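PDB 4H7N: aldehyde dehydrogenase from Anabaena variabilis, which probably oxidises aldehydes to carboxylic acids with NAD+ as the electron acceptor. Local coordinates for residues Y273-K278 / M373-V378; A395-S400 / S417-A422. All coordinates share one frame; numbering follows the deposited sequence.

Contact 1: Y273-K278 / M373-V378; sequences YVAESK and MPFPDV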
ATOM      1  N   TYR A 273      -5.703   6.730 -31.645  1.00 25.67           N
ATOM      2  CA  TYR A 273      -7.040   7.126 -32.067  1.00 26.17           C
ATOM      3  C   TYR A 273      -6.964   8.536 -32.632  1.00 27.71           C
ATOM      4  O   TYR A 273      -6.445   9.424 -31.970  1.00 28.69           O
ATOM      5  CB  TYR A 273      -8.003   7.054 -30.876  1.00 27.46           C
ATOM      6  CG  TYR A 273      -8.013   5.669 -30.269  1.00 27.20           C
ATOM      7  CD1 TYR A 273      -8.754   4.648 -30.842  1.00 27.37           C
ATOM      8  CD2 TYR A 273      -7.190   5.369 -29.173  1.00 27.33           C
ATOM      9  CE1 TYR A 273      -8.690   3.354 -30.354  1.00 28.02           C
ATOM     10  CE2 TYR A 273      -7.137   4.093 -28.643  1.00 27.00           C
ATOM     11  CZ  TYR A 273      -7.883   3.087 -29.245  1.00 27.18           C
ATOM     12  OH  TYR A 273      -7.821   1.851 -28.697  1.00 26.60           O
ATOM     13  N   VAL A 274      -7.472   8.752 -33.856  1.00 28.14           N
ATOM     14  CA  VAL A 274      -7.352  10.057 -34.509  1.00 29.78           C
ATOM     15  C   VAL A 274      -8.694  10.520 -35.056  1.00 30.68           C
ATOM     16  O   VAL A 274      -9.424   9.747 -35.681  1.00 30.28           O
ATOM     17  CB  VAL A 274      -6.359   9.994 -35.693  1.00 30.41           C
ATOM     18  CG1 VAL A 274      -6.085  11.390 -36.226  1.00 32.80           C
ATOM     19  CG2 VAL A 274      -5.056   9.342 -35.257  1.00 31.40           C
ATOM     20  N   ALA A 275      -9.008  11.788 -34.821  1.00 31.88           N
ATOM     21  CA  ALA A 275     -10.220  12.397 -35.368  1.00 33.32           C
ATOM     22  C   ALA A 275     -10.318  12.016 -36.847  1.00 35.35           C
ATOM     23  O   ALA A 275      -9.322  12.169 -37.599  1.00 33.66           O
ATOM     24  CB  ALA A 275     -10.137  13.904 -35.234  1.00 33.64           C
ATOM     25  N   GLU A 276     -11.502  11.570 -37.274  1.00 35.58           N
ATOM     26  CA  GLU A 276     -11.667  11.107 -38.669  1.00 38.55           C
ATOM     27  C   GLU A 276     -11.281  12.119 -39.744  1.00 36.76           C
ATOM     28  O   GLU A 276     -10.760  11.732 -40.754  1.00 37.62           O
ATOM     29  CB  GLU A 276     -13.061  10.523 -38.930  1.00 41.57           C
ATOM     30  CG  GLU A 276     -14.207  11.497 -38.740  1.00 46.40           C
ATOM     31  CD  GLU A 276     -15.578  10.817 -38.833  1.00 51.28           C
ATOM     32  OE1 GLU A 276     -15.634   9.587 -39.032  1.00 56.50           O
ATOM     33  OE2 GLU A 276     -16.607  11.509 -38.690  1.00 55.14           O
ATOM     34  N   SER A 277     -11.506  13.403 -39.526  1.00 36.06           N
ATOM     35  CA  SER A 277     -11.134  14.409 -40.520  1.00 37.58           C
ATOM     36  C   SER A 277      -9.621  14.598 -40.679  1.00 37.48           C
ATOM     37  O   SER A 277      -9.189  15.196 -41.667  1.00 37.96           O
ATOM     38  CB  SER A 277     -11.759  15.773 -40.187  1.00 38.91           C
ATOM     39  OG  SER A 277     -11.280  16.246 -38.930  1.00 38.40           O
ATOM     40  N   LYS A 278      -8.817  14.141 -39.719  1.00 35.64           N
ATOM     41  CA  LYS A 278      -7.339  14.286 -39.813  1.00 35.73           C
ATOM     42  C   LYS A 278      -6.635  12.945 -39.953  1.00 34.34           C
ATOM     43  O   LYS A 278      -5.404  12.868 -40.021  1.00 33.05           O
ATOM     44  CB  LYS A 278      -6.794  14.956 -38.549  1.00 34.68           C
ATOM     45  CG  LYS A 278      -7.418  16.302 -38.276  1.00 36.66           C
ATOM     46  CD  LYS A 278      -7.082  17.285 -39.393  1.00 40.36           C
ATOM     47  CE  LYS A 278      -7.577  18.671 -39.033  1.00 42.25           C
ATOM     48  NZ  LYS A 278      -7.522  19.573 -40.201  1.00 46.21           N
HETATM   49  N   MSE A 373      -6.619   4.070 -35.558  1.00 29.02           N
HETATM   50  CA  MSE A 373      -8.071   3.996 -35.791  1.00 31.26           C
HETATM   51  C   MSE A 373      -8.679   5.377 -35.836  1.00 30.88           C
HETATM   52  O   MSE A 373      -8.367   6.174 -34.990  1.00 31.41           O
HETATM   53  CB  MSE A 373      -8.724   3.361 -34.555  1.00 32.23           C
HETATM   54  CG  MSE A 373      -9.145   1.939 -34.800  1.00 36.05           C
HETATM   55 SE   MSE A 373     -10.139   1.253 -33.250  0.85 35.74          SE
HETATM   56  CE  MSE A 373     -12.006   1.372 -33.820  1.00 37.98           C
ATOM     57  N   PRO A 374      -9.589   5.663 -36.779  1.00 35.55           N
ATOM     58  CA  PRO A 374     -10.312   6.937 -36.714  1.00 35.69           C
ATOM     59  C   PRO A 374     -11.397   6.967 -35.619  1.00 35.52           C
ATOM     60  O   PRO A 374     -11.857   5.924 -35.208  1.00 36.94           O
ATOM     61  CB  PRO A 374     -10.963   7.027 -38.104  1.00 37.04           C
ATOM     62  CG  PRO A 374     -11.154   5.624 -38.529  1.00 38.08           C
ATOM     63  CD  PRO A 374     -10.114   4.780 -37.839  1.00 37.28           C
ATOM     64  N   PHE A 375     -11.774   8.145 -35.128  1.00 36.82           N
ATOM     65  CA  PHE A 375     -13.031   8.296 -34.357  1.00 36.62           C
ATOM     66  C   PHE A 375     -13.953   9.414 -34.876  1.00 38.22           C
ATOM     67  O   PHE A 375     -13.493  10.462 -35.319  1.00 38.12           O
ATOM     68  CB  PHE A 375     -12.788   8.456 -32.843  1.00 34.46           C
ATOM     69  CG  PHE A 375     -11.937   9.616 -32.486  1.00 33.92           C
ATOM     70  CD1 PHE A 375     -12.497  10.866 -32.305  1.00 33.56           C
ATOM     71  CD2 PHE A 375     -10.560   9.472 -32.321  1.00 32.13           C
ATOM     72  CE1 PHE A 375     -11.710  11.958 -31.955  1.00 33.22           C
ATOM     73  CE2 PHE A 375      -9.766  10.572 -31.984  1.00 31.97           C
ATOM     74  CZ  PHE A 375     -10.337  11.815 -31.789  1.00 30.63           C
ATOM     75  N   PRO A 376     -15.281   9.182 -34.830  1.00 40.91           N
ATOM     76  CA  PRO A 376     -16.215  10.221 -35.235  1.00 43.08           C
ATOM     77  C   PRO A 376     -16.431  11.329 -34.211  1.00 43.77           C
ATOM     78  O   PRO A 376     -16.839  12.419 -34.595  1.00 46.54           O
ATOM     79  CB  PRO A 376     -17.517   9.448 -35.450  1.00 44.50           C
ATOM     80  CG  PRO A 376     -17.421   8.315 -34.491  1.00 44.34           C
ATOM     81  CD  PRO A 376     -15.969   7.930 -34.478  1.00 41.50           C
ATOM     82  N   ASP A 377     -16.205  11.064 -32.931  1.00 43.81           N
ATOM     83  CA  ASP A 377     -16.406  12.081 -31.882  1.00 43.74           C
ATOM     84  C   ASP A 377     -15.610  11.713 -30.648  1.00 41.32           C
ATOM     85  O   ASP A 377     -15.156  10.583 -30.515  1.00 41.13           O
ATOM     86  CB  ASP A 377     -17.892  12.211 -31.518  1.00 46.17           C
ATOM     87  CG  ASP A 377     -18.523  10.868 -31.211  1.00 49.05           C
ATOM     88  OD1 ASP A 377     -18.146  10.227 -30.206  1.00 47.60           O
ATOM     89  OD2 ASP A 377     -19.387  10.436 -32.003  1.00 54.40           O
ATOM     90  N   VAL A 378     -15.457  12.679 -29.756  1.00 41.27           N
ATOM     91  CA  VAL A 378     -14.652  12.540 -28.553  1.00 41.08           C
ATOM     92  C   VAL A 378     -15.212  11.470 -27.638  1.00 38.48           C
ATOM     93  O   VAL A 378     -14.469  10.744 -27.000  1.00 35.10           O
ATOM     94  CB  VAL A 378     -14.612  13.847 -27.740  1.00 45.74           C
ATOM     95  CG1 VAL A 378     -13.804  13.625 -26.470  1.00 46.00           C
ATOM     96  CG2 VAL A 378     -13.993  14.970 -28.559  1.00 48.25           C
TER
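Tyr-273, Val-274 and Ala-275 pair with Met-373, Pro-374 and Phe-375 as neighbouring parallel strands, at the C-terminal ends of strands 269-275 and 369-375 in a mixed sheet that has seven strands within this chain. The short strand segments diverge in direction by 44°. Three backbone hydrogen bonds join them: Val-274 N to Met-373 O at 3.0 Å, Phe-375 N to Val-274 O at 2.9 Å and Glu-276 N to Phe-375 O at 3.0 Å. The last bond involves Glu-276, one residue after the Ala-275/Phe-375 pair.

The face bearing Tyr-273, Ala-275, Met-373 and Phe-375 carries most of the side-chain contact. With CG of Phe-375 between its own backbone N and carbonyl carbon (chi1 58°), the ring lies with one face over the backbone of Ala-275. Ala-275 CA stands 3.8 Å from the ring centroid, close to the ring normal, in a CH-pi contact. Ala-275 N is over the same ring, offset toward the rim, 3.2 Å from Phe-375 CE2. The ring's CD2 also touches Tyr-273 CB. Tyr-273 and Met-373, a selenomethionine, run side by side. The SE atom meets the ring edge at Tyr-273 CE1, 3.9 Å away, as a Met-aromatic contact. The phenol OH is hydrogen-bonded to His-356 and Arg-271. Leu-384 of helix 378-386 packs on both side chains.

At the exposed end, the Glu-276 chain crosses Pro-376 at about a right angle. Its carboxylate carbon CD lies 3.7 Å from Pro-376 CA.

The chemistry is backbone hydrogen bonding plus aromatic and apolar packing. No salt bridge joins the two segments, so their hold on each other should depend little on ionisation.

Contact 2: A395-S400 / S417-A422; sequences AVFAGS and SINDAA
Ala-395 lies beside Ser-417 in a parallel ladder, and its CB also touches Asp-420 O at 3.3 Å. That carbonyl oxygen is buried without a polar partner. Ala-395 CB further meets Ala-421 CB.

Val-396 makes the two backbone bonds between these segments: its N donates to Ser-417 O at 2.9 Å, and its O accepts from Asn-419 N at 2.8 Å. On its face of the sheet, Val-396 and Ile-418 both pack on Ala-404 of helix 401-408.

With CG anti to its carbonyl carbon (chi1 -65°), Phe-397 carries its ring to the chain that follows the partner strand, Asn-419 to Ala-421. CE2 is 3.4 Å from Asp-420 N, and CZ touches Ala-421 CB at 4.1 Å. Ala-250, Ala-253 and Ile-254 of helix 247-259 also pack on this side chain.

Ala-398 N donates to Asn-419 OD1 at 2.8 Å, in the plane of the amide carbonyl and nearly straight at 169°. The side-chain carbonyl thus continues the pairing past the last bridge, Val-396 with Ile-418. Ala-398 O is also close to OD1, a contact of two acceptors. An alanine in place of Asn-419 would probably leave Ala-398 N without its acceptor and the turn after strand 393-397 less firmly tied to its neighbour.

Ser-417 and Ile-418 also pair with a parallel strand of the second subunit, so the sheet continues across the dimer interface. Strand 393-397, helix 401-408, which Ser-400 caps through OG to Glu-403 N, and strand 415-418 form a beta-alpha-beta unit, closed here by its two adjacent parallel strands.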
ATOM      1  N   ALA A 395      -1.860   9.505 -23.766  1.00 22.78           N
ATOM      2  CA  ALA A 395      -1.515  10.818 -24.320  1.00 23.20           C
ATOM      3  C   ALA A 395      -2.723  11.427 -25.035  1.00 23.47           C
ATOM      4  O   ALA A 395      -3.478  10.696 -25.697  1.00 23.47           O
ATOM      5  CB  ALA A 395      -0.353  10.694 -25.260  1.00 23.46           C
ATOM      6  N   VAL A 396      -2.870  12.748 -24.942  1.00 23.24           N
ATOM      7  CA  VAL A 396      -3.901  13.460 -25.684  1.00 23.59           C
ATOM      8  C   VAL A 396      -3.286  14.681 -26.318  1.00 24.40           C
ATOM      9  O   VAL A 396      -2.596  15.440 -25.634  1.00 26.91           O
ATOM     10  CB  VAL A 396      -5.033  13.950 -24.741  1.00 24.08           C
ATOM     11  CG1 VAL A 396      -6.130  14.619 -25.546  1.00 25.26           C
ATOM     12  CG2 VAL A 396      -5.624  12.765 -23.947  1.00 24.71           C
ATOM     13  N   PHE A 397      -3.593  14.897 -27.596  1.00 24.85           N
ATOM     14  CA  PHE A 397      -3.104  16.003 -28.380  1.00 26.08           C
ATOM     15  C   PHE A 397      -4.269  16.828 -28.857  1.00 27.07           C
ATOM     16  O   PHE A 397      -5.265  16.312 -29.403  1.00 28.20           O
ATOM     17  CB  PHE A 397      -2.333  15.542 -29.615  1.00 25.91           C
ATOM     18  CG  PHE A 397      -1.078  14.802 -29.314  1.00 25.59           C
ATOM     19  CD1 PHE A 397      -1.122  13.461 -28.991  1.00 24.78           C
ATOM     20  CD2 PHE A 397       0.155  15.446 -29.362  1.00 26.90           C
ATOM     21  CE1 PHE A 397       0.026  12.773 -28.692  1.00 23.78           C
ATOM     22  CE2 PHE A 397       1.322  14.754 -29.093  1.00 26.03           C
ATOM     23  CZ  PHE A 397       1.245  13.411 -28.768  1.00 26.21           C
ATOM     24  N   ALA A 398      -4.138  18.125 -28.662  1.00 28.11           N
ATOM     25  CA  ALA A 398      -5.082  19.053 -29.206  1.00 30.05           C
ATOM     26  C   ALA A 398      -4.436  20.415 -29.469  1.00 31.21           C
ATOM     27  O   ALA A 398      -3.232  20.639 -29.225  1.00 30.65           O
ATOM     28  CB  ALA A 398      -6.280  19.189 -28.267  1.00 31.29           C
ATOM     29  N   GLY A 399      -5.286  21.324 -29.938  1.00 31.92           N
ATOM     30  CA  GLY A 399      -4.907  22.679 -30.292  1.00 33.35           C
ATOM     31  C   GLY A 399      -4.633  23.518 -29.085  1.00 33.70           C
ATOM     32  O   GLY A 399      -4.077  24.573 -29.222  1.00 33.24           O
ATOM     33  N   SER A 400      -5.016  23.067 -27.898  1.00 33.01           N
ATOM     34  CA  SER A 400      -4.747  23.832 -26.697  1.00 35.69           C
ATOM     35  C   SER A 400      -4.662  22.873 -25.543  1.00 34.68           C
ATOM     36  O   SER A 400      -5.233  21.800 -25.611  1.00 32.60           O
ATOM     37  CB  SER A 400      -5.873  24.854 -26.445  1.00 37.26           C
ATOM     38  OG  SER A 400      -7.044  24.168 -25.969  1.00 38.20           O
ATOM     39  N   SER A 417       0.020  12.273 -20.737  1.00 23.29           N
ATOM     40  CA  SER A 417       0.835  13.288 -21.443  1.00 22.61           C
ATOM     41  C   SER A 417      -0.076  14.152 -22.293  1.00 23.64           C
ATOM     42  O   SER A 417      -0.968  13.625 -22.936  1.00 22.72           O
ATOM     43  CB  SER A 417       1.885  12.585 -22.309  1.00 22.82           C
ATOM     44  OG  SER A 417       2.880  11.941 -21.506  1.00 22.78           O
ATOM     45  N   ILE A 418       0.171  15.474 -22.289  1.00 23.60           N
ATOM     46  CA  ILE A 418      -0.685  16.423 -22.902  1.00 24.52           C
ATOM     47  C   ILE A 418       0.109  17.190 -23.977  1.00 25.58           C
ATOM     48  O   ILE A 418       1.112  17.860 -23.672  1.00 26.48           O
ATOM     49  CB  ILE A 418      -1.237  17.442 -21.861  1.00 25.30           C
ATOM     50  CG1 ILE A 418      -1.996  16.724 -20.720  1.00 25.06           C
ATOM     51  CG2 ILE A 418      -2.141  18.401 -22.575  1.00 25.97           C
ATOM     52  CD1 ILE A 418      -3.278  16.018 -21.150  1.00 24.79           C
ATOM     53  N   ASN A 419      -0.305  17.009 -25.230  1.00 25.65           N
ATOM     54  CA  ASN A 419       0.414  17.555 -26.410  1.00 27.42           C
ATOM     55  C   ASN A 419       1.806  17.005 -26.557  1.00 25.58           C
ATOM     56  O   ASN A 419       2.633  17.576 -27.215  1.00 26.49           O
ATOM     57  CB  ASN A 419       0.350  19.075 -26.403  1.00 28.58           C
ATOM     58  CG  ASN A 419      -1.057  19.533 -26.653  1.00 30.95           C
ATOM     59  OD1 ASN A 419      -1.808  18.814 -27.292  1.00 30.57           O
ATOM     60  ND2 ASN A 419      -1.436  20.688 -26.143  1.00 32.48           N
ATOM     61  N   ASP A 420       1.990  15.832 -25.969  1.00 25.24           N
ATOM     62  CA  ASP A 420       3.195  15.032 -26.065  1.00 26.06           C
ATOM     63  C   ASP A 420       2.836  13.584 -25.748  1.00 25.81           C
ATOM     64  O   ASP A 420       1.673  13.291 -25.407  1.00 25.48           O
ATOM     65  CB  ASP A 420       4.213  15.551 -25.076  1.00 27.58           C
ATOM     66  CG  ASP A 420       5.627  15.350 -25.535  1.00 29.24           C
ATOM     67  OD1 ASP A 420       5.900  14.349 -26.268  1.00 31.22           O
ATOM     68  OD2 ASP A 420       6.473  16.188 -25.124  1.00 32.05           O
ATOM     69  N   ALA A 421       3.801  12.660 -25.890  1.00 26.21           N
ATOM     70  CA  ALA A 421       3.529  11.249 -25.597  1.00 25.87           C
ATOM     71  C   ALA A 421       4.656  10.630 -24.824  1.00 26.72           C
ATOM     72  O   ALA A 421       5.829  10.984 -25.023  1.00 25.95           O
ATOM     73  CB  ALA A 421       3.292  10.446 -26.882  1.00 25.87           C
ATOM     74  N   ALA A 422       4.284   9.696 -23.937  1.00 25.10           N
ATOM     75  CA  ALA A 422       5.206   8.917 -23.134  1.00 26.37           C
ATOM     76  C   ALA A 422       6.143   9.714 -22.264  1.00 26.24           C
ATOM     77  O   ALA A 422       7.299   9.314 -22.076  1.00 27.28           O
ATOM     78  CB  ALA A 422       6.018   7.981 -24.048  1.00 28.33           C
TER

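Overall arrangement
Contacts 1 and 2 belong to the same sheet but do not touch. Their centres are 15 Å apart and their nearest atoms about 7 Å apart. Strand 237-241 lies between them. It bonds through Ala-239 and Val-241 to the 273-278 segment, and through Pro-238 and Ile-240 to the 395-400 segment. Along the chain, contact 1 closes before contact 2 opens. Contact 2 reaches the second subunit, whereas no other chain of the assembly touches contact 1. Both lie away from Glu-232, the predicted active-site residue, and join strands of the sheet.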